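Local coordinates for protein aromatic amino acid aminotransferase I (Candida albicans WO-1, PDB 6HNU) that probably transfers the amino group of aromatic L-amino acids to 2-oxoglutarate, using pyridoxal 5'-phosphate as cofactor, at residues L47-F53 / L99-Y105; G110-F114 / E337-N341; I136-G140 / V329-S333. One frame throughout, in Å; residues are numbered along the deposited sequence.

Contact 1. Residues L47-F53 / L99-Y105. With PLP (pyridoxal-5'-phosphate), chain D; PHE (phenylalanine), chain E.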
loop_
_atom_site.group_PDB
_atom_site.type_symbol
_atom_site.label_atom_id
_atom_site.label_comp_id
_atom_site.label_asym_id
_atom_site.label_seq_id
_atom_site.Cartn_x
_atom_site.Cartn_y
_atom_site.Cartn_z
ATOM N N LEU B 47 -11.821 12.327 11.892
ATOM C CA LEU B 47 -11.250 12.979 10.680
ATOM C C LEU B 47 -10.517 14.247 11.086
ATOM O O LEU B 47 -11.068 15.072 11.799
ATOM C CB LEU B 47 -12.355 13.353 9.699
ATOM C CG LEU B 47 -12.980 12.230 8.886
ATOM C CD1 LEU B 47 -13.803 12.829 7.743
ATOM C CD2 LEU B 47 -11.942 11.250 8.347
ATOM N N PRO B 48 -9.289 14.491 10.588
ATOM C CA PRO B 48 -8.634 15.762 10.843
ATOM C C PRO B 48 -9.358 16.760 9.932
ATOM O O PRO B 48 -10.131 16.367 9.061
ATOM C CB PRO B 48 -7.183 15.483 10.463
ATOM C CG PRO B 48 -7.336 14.529 9.294
ATOM C CD PRO B 48 -8.518 13.651 9.662
ATOM N N LEU B 49 -9.112 18.040 10.168
ATOM C CA LEU B 49 -9.776 19.128 9.420
ATOM C C LEU B 49 -8.811 19.468 8.278
ATOM O O LEU B 49 -7.565 19.482 8.512
ATOM C CB LEU B 49 -10.150 20.301 10.355
ATOM C CG LEU B 49 -9.182 20.741 11.475
ATOM C CD1 LEU B 49 -8.808 19.642 12.478
ATOM C CD2 LEU B 49 -7.924 21.384 10.916
ATOM N N SER B 50 -9.333 19.692 7.074
ATOM C CA SER B 50 -8.512 20.034 5.885
ATOM C C SER B 50 -7.809 21.392 6.092
ATOM O O SER B 50 -6.805 21.646 5.406
ATOM C CB SER B 50 -9.327 19.955 4.615
ATOM O OG SER B 50 -10.122 21.123 4.424
ATOM N N ASP B 51 -8.245 22.189 7.072
ATOM C CA ASP B 51 -7.753 23.578 7.326
ATOM C C ASP B 51 -6.235 23.584 7.511
ATOM O O ASP B 51 -5.591 24.565 7.065
ATOM C CB ASP B 51 -8.396 24.196 8.577
ATOM C CG ASP B 51 -9.923 24.256 8.602
ATOM O OD1 ASP B 51 -10.591 23.693 7.676
ATOM O OD2 ASP B 51 -10.453 24.880 9.556
ATOM N N TYR B 52 -5.643 22.555 8.132
ATOM C CA TYR B 52 -4.181 22.544 8.426
ATOM C C TYR B 52 -3.368 21.884 7.294
ATOM O O TYR B 52 -2.150 22.055 7.332
ATOM C CB TYR B 52 -3.867 21.898 9.784
ATOM C CG TYR B 52 -4.569 22.507 10.976
ATOM C CD1 TYR B 52 -4.989 23.831 10.994
ATOM C CD2 TYR B 52 -4.832 21.732 12.102
ATOM C CE1 TYR B 52 -5.665 24.359 12.088
ATOM C CE2 TYR B 52 -5.476 22.256 13.216
ATOM C CZ TYR B 52 -5.888 23.578 13.216
ATOM O OH TYR B 52 -6.515 24.064 14.326
ATOM N N PHE B 53 -3.968 21.130 6.362
ATOM C CA PHE B 53 -3.210 20.439 5.275
ATOM C C PHE B 53 -2.279 21.469 4.635
ATOM O O PHE B 53 -2.787 22.445 4.073
ATOM C CB PHE B 53 -4.090 19.805 4.188
ATOM C CG PHE B 53 -5.072 18.740 4.638
ATOM C CD1 PHE B 53 -5.039 18.203 5.919
ATOM C CD2 PHE B 53 -6.010 18.245 3.738
ATOM C CE1 PHE B 53 -5.955 17.237 6.305
ATOM C CE2 PHE B 53 -6.925 17.279 4.128
ATOM C CZ PHE B 53 -6.864 16.749 5.391
ATOM N N LEU B 99 -7.530 19.117 -3.179
ATOM C CA LEU B 99 -6.651 18.481 -2.160
ATOM C C LEU B 99 -7.361 18.397 -0.803
ATOM O O LEU B 99 -6.995 17.517 -0.022
ATOM C CB LEU B 99 -5.342 19.251 -2.014
ATOM C CG LEU B 99 -4.528 19.448 -3.289
ATOM C CD1 LEU B 99 -3.259 20.218 -2.955
ATOM C CD2 LEU B 99 -4.214 18.100 -3.943
ATOM N N ALA B 100 -8.303 19.303 -0.489
ATOM C CA ALA B 100 -9.067 19.238 0.769
ATOM C C ALA B 100 -9.780 17.869 0.855
ATOM O O ALA B 100 -9.995 17.388 1.963
ATOM C CB ALA B 100 -10.043 20.409 0.839
ATOM N N ARG B 101 -10.113 17.263 -0.286
ATOM C CA ARG B 101 -10.775 15.943 -0.431
ATOM C C ARG B 101 -9.750 14.841 -0.809
ATOM O O ARG B 101 -9.746 13.780 -0.116
ATOM C CB ARG B 101 -11.922 16.066 -1.431
ATOM C CG ARG B 101 -12.747 14.805 -1.650
ATOM C CD ARG B 101 -14.141 15.079 -2.245
ATOM N NE ARG B 101 -13.971 15.812 -3.495
ATOM C CZ ARG B 101 -13.953 15.267 -4.709
ATOM N NH1 ARG B 101 -14.189 13.971 -4.868
ATOM N NH2 ARG B 101 -13.710 16.029 -5.770
ATOM N N SER B 102 -8.857 15.035 -1.802
ATOM C CA SER B 102 -7.909 13.950 -2.196
ATOM C C SER B 102 -6.881 13.666 -1.081
ATOM O O SER B 102 -6.363 12.545 -1.040
ATOM C CB SER B 102 -7.247 14.245 -3.548
ATOM O OG SER B 102 -6.806 15.593 -3.639
ATOM N N LEU B 103 -6.560 14.629 -0.215
ATOM C CA LEU B 103 -5.588 14.465 0.913
ATOM C C LEU B 103 -6.320 14.144 2.238
ATOM O O LEU B 103 -5.648 13.933 3.273
ATOM C CB LEU B 103 -4.725 15.732 1.039
ATOM C CG LEU B 103 -3.785 16.008 -0.126
ATOM C CD1 LEU B 103 -2.876 17.179 0.214
ATOM C CD2 LEU B 103 -2.953 14.765 -0.469
ATOM N N GLN B 104 -7.653 14.059 2.206
ATOM C CA GLN B 104 -8.483 13.583 3.342
ATOM C C GLN B 104 -8.622 12.058 3.258
ATOM O O GLN B 104 -8.597 11.523 2.154
ATOM C CB GLN B 104 -9.858 14.261 3.304
ATOM C CG GLN B 104 -10.758 13.940 4.496
ATOM C CD GLN B 104 -10.098 14.205 5.830
ATOM O OE1 GLN B 104 -9.342 13.383 6.348
ATOM N NE2 GLN B 104 -10.367 15.372 6.405
ATOM N N TYR B 105 -8.858 11.369 4.369
ATOM C CA TYR B 105 -9.324 9.963 4.288
ATOM C C TYR B 105 -10.583 9.933 3.411
ATOM O O TYR B 105 -11.384 10.891 3.438
ATOM C CB TYR B 105 -9.638 9.399 5.664
ATOM C CG TYR B 105 -8.462 9.228 6.590
ATOM C CD1 TYR B 105 -7.599 8.156 6.445
ATOM C CD2 TYR B 105 -8.229 10.119 7.618
ATOM C CE1 TYR B 105 -6.565 7.941 7.329
ATOM C CE2 TYR B 105 -7.164 9.948 8.489
ATOM C CZ TYR B 105 -6.337 8.852 8.342
ATOM O OH TYR B 105 -5.303 8.680 9.190
HETATM N N1 PLP D . -3.569 3.867 14.081
HETATM C C2 PLP D . -4.475 4.369 14.918
HETATM C C2A PLP D . -4.489 3.893 16.324
HETATM C C3 PLP D . -5.410 5.334 14.489
HETATM O O3 PLP D . -6.336 5.791 15.378
HETATM C C4 PLP D . -5.397 5.748 13.142
HETATM C C4A PLP D . -6.382 6.730 12.677
HETATM C C5 PLP D . -4.435 5.201 12.287
HETATM C C6 PLP D . -3.592 4.236 12.785
HETATM C C5A PLP D . -4.368 5.590 10.839
HETATM O O4P PLP D . -2.994 5.726 10.376
HETATM P P PLP D . -2.578 6.029 8.851
HETATM O O1P PLP D . -2.876 4.746 8.073
HETATM O O2P PLP D . -1.131 6.397 9.027
HETATM O O3P PLP D . -3.443 7.212 8.401
HETATM N N PHE E . -7.763 6.482 12.409
HETATM C CA PHE E . -8.855 6.971 11.496
HETATM C C PHE E . -10.188 6.974 12.268
HETATM O O PHE E . -11.232 6.543 11.761
HETATM C CB PHE E . -8.872 6.129 10.213
HETATM C CG PHE E . -10.133 6.216 9.391
HETATM C CD1 PHE E . -10.693 7.446 9.073
HETATM C CD2 PHE E . -10.762 5.065 8.940
HETATM C CE1 PHE E . -11.855 7.523 8.315
HETATM C CE2 PHE E . -11.918 5.146 8.179
HETATM C CZ PHE E . -12.459 6.373 7.862
HETATM O OXT PHE E . -10.254 7.414 13.432
#
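Two loop-rich segments of a class-I (fold type I) aminotransferase meet here at the dimer interface, where one subunit lends residues to the active site of the other. The N-terminal segment 47-53 begins in the pocket: Leu47 turns its CD2 to CD2 of Tyr105 at 3.9 Å and, on the ligand side, to CE1 of the bound phenylalanine at 3.7 Å. Pro48 follows with its ring carbon CD at the edge of the Tyr105 ring, 4.1 Å from CD2, while its carbonyl O receives the one hydrogen bond between the segments, from Gln104 NE2 at 2.8 Å. The amide of Gln104 works both ways, since its OE1 accepts from the backbone N of Tyr105 at 2.9 Å; the side chain thus holds the turn into Tyr105 against the Pro48 loop. At the short 3-10 turn 50-52 the backbones come closest, with Ser50 CA 5.2 Å from Ala100 CA and Ser50 OG 3.7 Å from Ala100 CB. Phe53, leaving the turn, brings its ring up to the C-terminal end of helix 99-102: CD2 is 3.9 Å from Leu103 CB, CE2 is 3.8 Å from Ala100 O, and Leu99 O lies at the ring edge. Pro304 of the second subunit packs on Pro48, Gln104 and Tyr105, and Lys300 of that subunit is hydrogen-bonded to Tyr105 OH. Beyond the loops, phenylalanine CD1 sits over a face of the Tyr105 ring, 3.8 Å from CG, and Tyr105 OH donates a very short 2.5 Å hydrogen bond to phosphate oxygen O3P of the PLP held by the second subunit.

Contact 2. Residues G110-F114 / E337-N341. Unlike the reference sequence in segment 110-114: Leu111 (reference Ser).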
loop_
_atom_site.group_PDB
_atom_site.type_symbol
_atom_site.label_atom_id
_atom_site.label_comp_id
_atom_site.label_asym_id
_atom_site.label_seq_id
_atom_site.Cartn_x
_atom_site.Cartn_y
_atom_site.Cartn_z
ATOM N N GLY B 110 -12.245 4.062 -4.031
ATOM C CA GLY B 110 -11.439 5.043 -4.784
ATOM C C GLY B 110 -12.161 6.370 -4.908
ATOM O O GLY B 110 -13.367 6.442 -4.549
ATOM N N LEU B 111 -11.468 7.415 -5.366
ATOM C CA LEU B 111 -12.110 8.743 -5.525
ATOM C C LEU B 111 -12.984 8.752 -6.776
ATOM O O LEU B 111 -12.566 8.227 -7.800
ATOM C CB LEU B 111 -11.012 9.798 -5.574
ATOM C CG LEU B 111 -10.251 9.978 -4.260
ATOM C CD1 LEU B 111 -8.875 10.581 -4.515
ATOM C CD2 LEU B 111 -11.065 10.797 -3.264
ATOM N N PRO B 112 -14.201 9.366 -6.757
ATOM C CA PRO B 112 -15.185 9.197 -7.829
ATOM C C PRO B 112 -14.736 9.631 -9.235
ATOM O O PRO B 112 -15.035 8.913 -10.210
ATOM C CB PRO B 112 -16.426 10.044 -7.415
ATOM C CG PRO B 112 -16.145 10.550 -6.009
ATOM C CD PRO B 112 -14.722 10.176 -5.645
ATOM N N GLU B 113 -14.047 10.771 -9.331
ATOM C CA GLU B 113 -13.579 11.342 -10.617
ATOM C C GLU B 113 -12.584 10.364 -11.265
ATOM O O GLU B 113 -12.629 10.152 -12.507
ATOM C CB GLU B 113 -12.916 12.707 -10.400
ATOM C CG GLU B 113 -13.887 13.785 -9.940
ATOM C CD GLU B 113 -14.257 13.852 -8.465
ATOM O OE1 GLU B 113 -13.769 13.024 -7.623
ATOM O OE2 GLU B 113 -15.021 14.754 -8.147
ATOM N N PHE B 114 -11.710 9.770 -10.465
ATOM C CA PHE B 114 -10.684 8.832 -11.002
ATOM C C PHE B 114 -11.368 7.541 -11.450
ATOM O O PHE B 114 -11.135 7.085 -12.591
ATOM C CB PHE B 114 -9.609 8.584 -9.954
ATOM C CG PHE B 114 -8.602 7.567 -10.427
ATOM C CD1 PHE B 114 -7.707 7.882 -11.439
ATOM C CD2 PHE B 114 -8.629 6.284 -9.932
ATOM C CE1 PHE B 114 -6.813 6.933 -11.905
ATOM C CE2 PHE B 114 -7.736 5.335 -10.390
ATOM C CZ PHE B 114 -6.823 5.670 -11.362
ATOM N N GLU B 337 -3.378 9.985 -7.017
ATOM C CA GLU B 337 -4.724 9.788 -7.620
ATOM C C GLU B 337 -5.230 11.126 -8.174
ATOM O O GLU B 337 -5.889 11.138 -9.238
ATOM C CB GLU B 337 -5.674 9.197 -6.585
ATOM C CG GLU B 337 -6.759 8.392 -7.231
ATOM C CD GLU B 337 -7.680 7.670 -6.268
ATOM O OE1 GLU B 337 -7.222 7.267 -5.189
ATOM O OE2 GLU B 337 -8.856 7.546 -6.616
ATOM N N ALA B 338 -4.959 12.220 -7.456
ATOM C CA ALA B 338 -5.358 13.581 -7.889
ATOM C C ALA B 338 -4.555 13.975 -9.138
ATOM O O ALA B 338 -5.176 14.502 -10.103
ATOM C CB ALA B 338 -5.171 14.572 -6.772
ATOM N N LEU B 339 -3.247 13.681 -9.162
ATOM C CA LEU B 339 -2.404 14.039 -10.325
ATOM C C LEU B 339 -2.767 13.133 -11.493
ATOM O O LEU B 339 -2.815 13.643 -12.585
ATOM C CB LEU B 339 -0.922 13.952 -9.972
ATOM C CG LEU B 339 -0.360 15.117 -9.150
ATOM C CD1 LEU B 339 1.085 14.828 -8.725
ATOM C CD2 LEU B 339 -0.432 16.424 -9.939
ATOM N N ALA B 340 -3.052 11.833 -11.297
ATOM C CA ALA B 340 -3.420 10.907 -12.405
ATOM C C ALA B 340 -4.754 11.358 -13.001
ATOM O O ALA B 340 -4.908 11.457 -14.217
ATOM C CB ALA B 340 -3.480 9.463 -11.911
ATOM N N ASN B 341 -5.717 11.625 -12.154
ATOM C CA ASN B 341 -7.027 12.168 -12.585
ATOM C C ASN B 341 -6.836 13.463 -13.416
ATOM O O ASN B 341 -7.510 13.598 -14.455
ATOM C CB ASN B 341 -7.923 12.384 -11.390
ATOM C CG ASN B 341 -9.289 12.889 -11.796
ATOM O OD1 ASN B 341 -10.097 12.156 -12.362
ATOM N ND2 ASN B 341 -9.530 14.152 -11.530
#
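This is a buried helix-to-helix contact in which the first turn of helix 112-126 and the loop before it pack on the N-terminal part of helix 334-377, the long helix that in fold type I aminotransferases runs from the large PLP-binding domain to the small C-terminal domain. Glu337 extends its side chain (chi1 and chi2 both t) so that OE2 accepts a hydrogen bond from the backbone N of Leu111 at 2.9 Å. Leu111, which differs from the reference sequence (Ser), occupies the N-cap position, and its CB comes within 3.3 Å of Glu337 OE2. Gly110 just before it has phi/psi of 135/169, where a CB would be jammed against the preceding carbonyl. The aliphatic part of Glu337 is used too: CG stands over a face of the Phe114 ring, 4.2 Å from the centroid, in a CH-pi contact. Phe114 then reaches the next turn of the long helix, CE1 lying 4.2 Å from Ala340 CB. Backbones are nearest at Phe114 and Asn341, whose CA atoms are 5.2 Å apart. There Asn341 OD1 packs 3.5 Å from Glu113 CB; this oxygen is hydrogen-bonded to Arg345, one turn further along, which also reaches Glu113 O. The Glu113 carboxylate instead leads away to a salt bridge with Arg101. Around the pair, helix 99-102 covers Leu111 and Ala338 through Ser102, edge strand 133-138 offers Val137 to Phe114 and Glu337, and Leu308, in the loop before strand 309-314, touches Phe114 and Ala340.

Contact 3. Residues I136-G140 / V329-S333; sequences IVSVG and VQNPS. With PLP (pyridoxal-5'-phosphate), chain I.
The cofactor's phosphate pocket begins where strand 133-138 ends, and there the strand packs on loop 329-333. Residues 136-138 are extended; Val139 (phi/psi -100/33) breaks the strand, and Gly140 (112/168) is the N-cap of helix 141-152, its CA 3.5 Å from PLP O1P. A CB on Gly140 would clash with phosphate oxygen O3P. Ser138 (chi1 p) points away from the loop and closes an ST turn, OG accepting from Gly140 N at 3.1 Å. This is the phosphate-binding turn of fold type I aminotransferases, in which the N-terminus of helix 141-152 faces the PLP phosphate. The loop runs Val329 (-90/-21), Gln330 (80/-63), extended Asn331 (-172/156) and Pro332 (-62/161) to Ser333, N-cap of helix 334-377, whose OG accepts from Ser336 N. Pro332 CA lies 5.3 Å from Val139 CA. The contact is apolar: Val137 CG2 (chi1 m) meets Pro332 CD at 3.6 Å; Val139 (chi1 m) sets CG1 3.6 Å from Pro332 CA and CG2 4.1 Å from Val329 CG1.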
loop_
_atom_site.group_PDB
_atom_site.type_symbol
_atom_site.label_atom_id
_atom_site.label_comp_id
_atom_site.label_asym_id
_atom_site.label_seq_id
_atom_site.Cartn_x
_atom_site.Cartn_y
_atom_site.Cartn_z
ATOM N N ILE B 136 -12.229 -1.026 -8.698
ATOM C CA ILE B 136 -11.742 -0.420 -7.434
ATOM C C ILE B 136 -10.268 -0.074 -7.642
ATOM O O ILE B 136 -9.608 -0.647 -8.522
ATOM C CB ILE B 136 -11.972 -1.383 -6.245
ATOM C CG1 ILE B 136 -11.253 -2.724 -6.413
ATOM C CG2 ILE B 136 -13.479 -1.556 -6.032
ATOM C CD1 ILE B 136 -11.213 -3.608 -5.167
ATOM N N VAL B 137 -9.779 0.863 -6.871
ATOM C CA VAL B 137 -8.364 1.272 -6.929
ATOM C C VAL B 137 -7.501 0.217 -6.232
ATOM O O VAL B 137 -7.973 -0.539 -5.330
ATOM C CB VAL B 137 -8.177 2.684 -6.371
ATOM C CG1 VAL B 137 -8.930 3.669 -7.223
ATOM C CG2 VAL B 137 -8.555 2.781 -4.894
ATOM N N SER B 138 -6.261 0.143 -6.693
ATOM C CA SER B 138 -5.145 -0.575 -6.042
ATOM C C SER B 138 -3.965 0.379 -5.946
ATOM O O SER B 138 -3.999 1.458 -6.582
ATOM C CB SER B 138 -4.775 -1.790 -6.831
ATOM O OG SER B 138 -4.031 -1.413 -7.976
ATOM N N VAL B 139 -2.931 -0.016 -5.210
ATOM C CA VAL B 139 -1.649 0.746 -5.222
ATOM C C VAL B 139 -0.652 0.040 -6.138
ATOM O O VAL B 139 0.591 0.184 -5.942
ATOM C CB VAL B 139 -1.142 0.986 -3.784
ATOM C CG1 VAL B 139 -2.159 1.798 -3.010
ATOM C CG2 VAL B 139 -0.854 -0.294 -3.033
ATOM N N GLY B 140 -1.172 -0.579 -7.184
ATOM C CA GLY B 140 -0.389 -1.320 -8.177
ATOM C C GLY B 140 -0.648 -2.801 -8.143
ATOM O O GLY B 140 -1.282 -3.298 -7.193
ATOM N N VAL B 329 -3.843 -1.493 2.932
ATOM C CA VAL B 329 -3.197 -0.302 2.308
ATOM C C VAL B 329 -4.019 0.970 2.489
ATOM O O VAL B 329 -3.408 2.047 2.319
ATOM C CB VAL B 329 -2.829 -0.536 0.836
ATOM C CG1 VAL B 329 -1.749 -1.587 0.750
ATOM C CG2 VAL B 329 -4.026 -0.910 -0.012
ATOM N N GLN B 330 -5.322 0.858 2.753
ATOM C CA GLN B 330 -6.268 1.959 3.037
ATOM C C GLN B 330 -6.695 2.624 1.715
ATOM O O GLN B 330 -7.899 2.534 1.325
ATOM C CB GLN B 330 -5.611 2.853 4.086
ATOM C CG GLN B 330 -6.579 3.355 5.135
ATOM C CD GLN B 330 -7.299 4.575 4.634
ATOM O OE1 GLN B 330 -6.745 5.361 3.860
ATOM N NE2 GLN B 330 -8.539 4.726 5.050
ATOM N N ASN B 331 -5.747 3.220 0.983
ATOM C CA ASN B 331 -6.046 3.945 -0.266
ATOM C C ASN B 331 -4.733 4.305 -0.926
ATOM O O ASN B 331 -3.745 4.386 -0.233
ATOM C CB ASN B 331 -6.838 5.226 0.002
ATOM C CG ASN B 331 -8.303 5.047 -0.330
ATOM O OD1 ASN B 331 -8.632 4.357 -1.304
ATOM N ND2 ASN B 331 -9.178 5.681 0.447
ATOM N N PRO B 332 -4.690 4.519 -2.254
ATOM C CA PRO B 332 -3.509 5.092 -2.881
ATOM C C PRO B 332 -3.244 6.494 -2.353
ATOM O O PRO B 332 -4.193 7.152 -1.849
ATOM C CB PRO B 332 -3.911 5.193 -4.362
ATOM C CG PRO B 332 -5.036 4.207 -4.510
ATOM C CD PRO B 332 -5.782 4.312 -3.210
ATOM N N SER B 333 -2.006 6.965 -2.538
ATOM C CA SER B 333 -1.614 8.374 -2.366
ATOM C C SER B 333 -2.650 9.293 -3.034
ATOM O O SER B 333 -2.952 9.124 -4.271
ATOM C CB SER B 333 -0.272 8.657 -2.966
ATOM O OG SER B 333 -0.040 10.064 -3.035
HETATM N N1 PLP I . 3.004 -8.105 -12.269
HETATM C C2 PLP I . 3.906 -8.540 -13.152
HETATM C C2A PLP I . 3.683 -9.855 -13.811
HETATM C C3 PLP I . 5.040 -7.792 -13.457
HETATM O O3 PLP I . 5.958 -8.328 -14.319
HETATM C C4 PLP I . 5.240 -6.560 -12.801
HETATM C C4A PLP I . 6.439 -5.774 -13.082
HETATM C C5 PLP I . 4.265 -6.101 -11.906
HETATM C C6 PLP I . 3.189 -6.915 -11.656
HETATM C C5A PLP I . 4.449 -4.829 -11.114
HETATM O O4P PLP I . 3.242 -4.020 -11.145
HETATM P P PLP I . 3.050 -2.718 -10.330
HETATM O O1P PLP I . 1.717 -2.244 -10.865
HETATM O O2P PLP I . 4.248 -1.792 -10.679
HETATM O O3P PLP I . 3.030 -3.093 -8.850
#

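From the N terminus, contact 1 closes first, joining the loop after strand 41-42 to helix 99-102 around the two-stranded sheet 57-62/81-86. Contact 2 opens only after it, at the start of helix 112-126, and spans the chain to helix 334-377; contact 3 falls wholly within that span, linking strand 133-138 at the edge of the large sheet to the loop before the same helix. All three touch one another: the Arg101-Glu113 salt bridge joins contacts 1 and 2, Val137 packs on Gly110 and Phe114 between 2 and 3, and Tyr105 meets Gln330 between 1 and 3. Contacts 1 and 3 face PLP molecules of different active sites in the dimer.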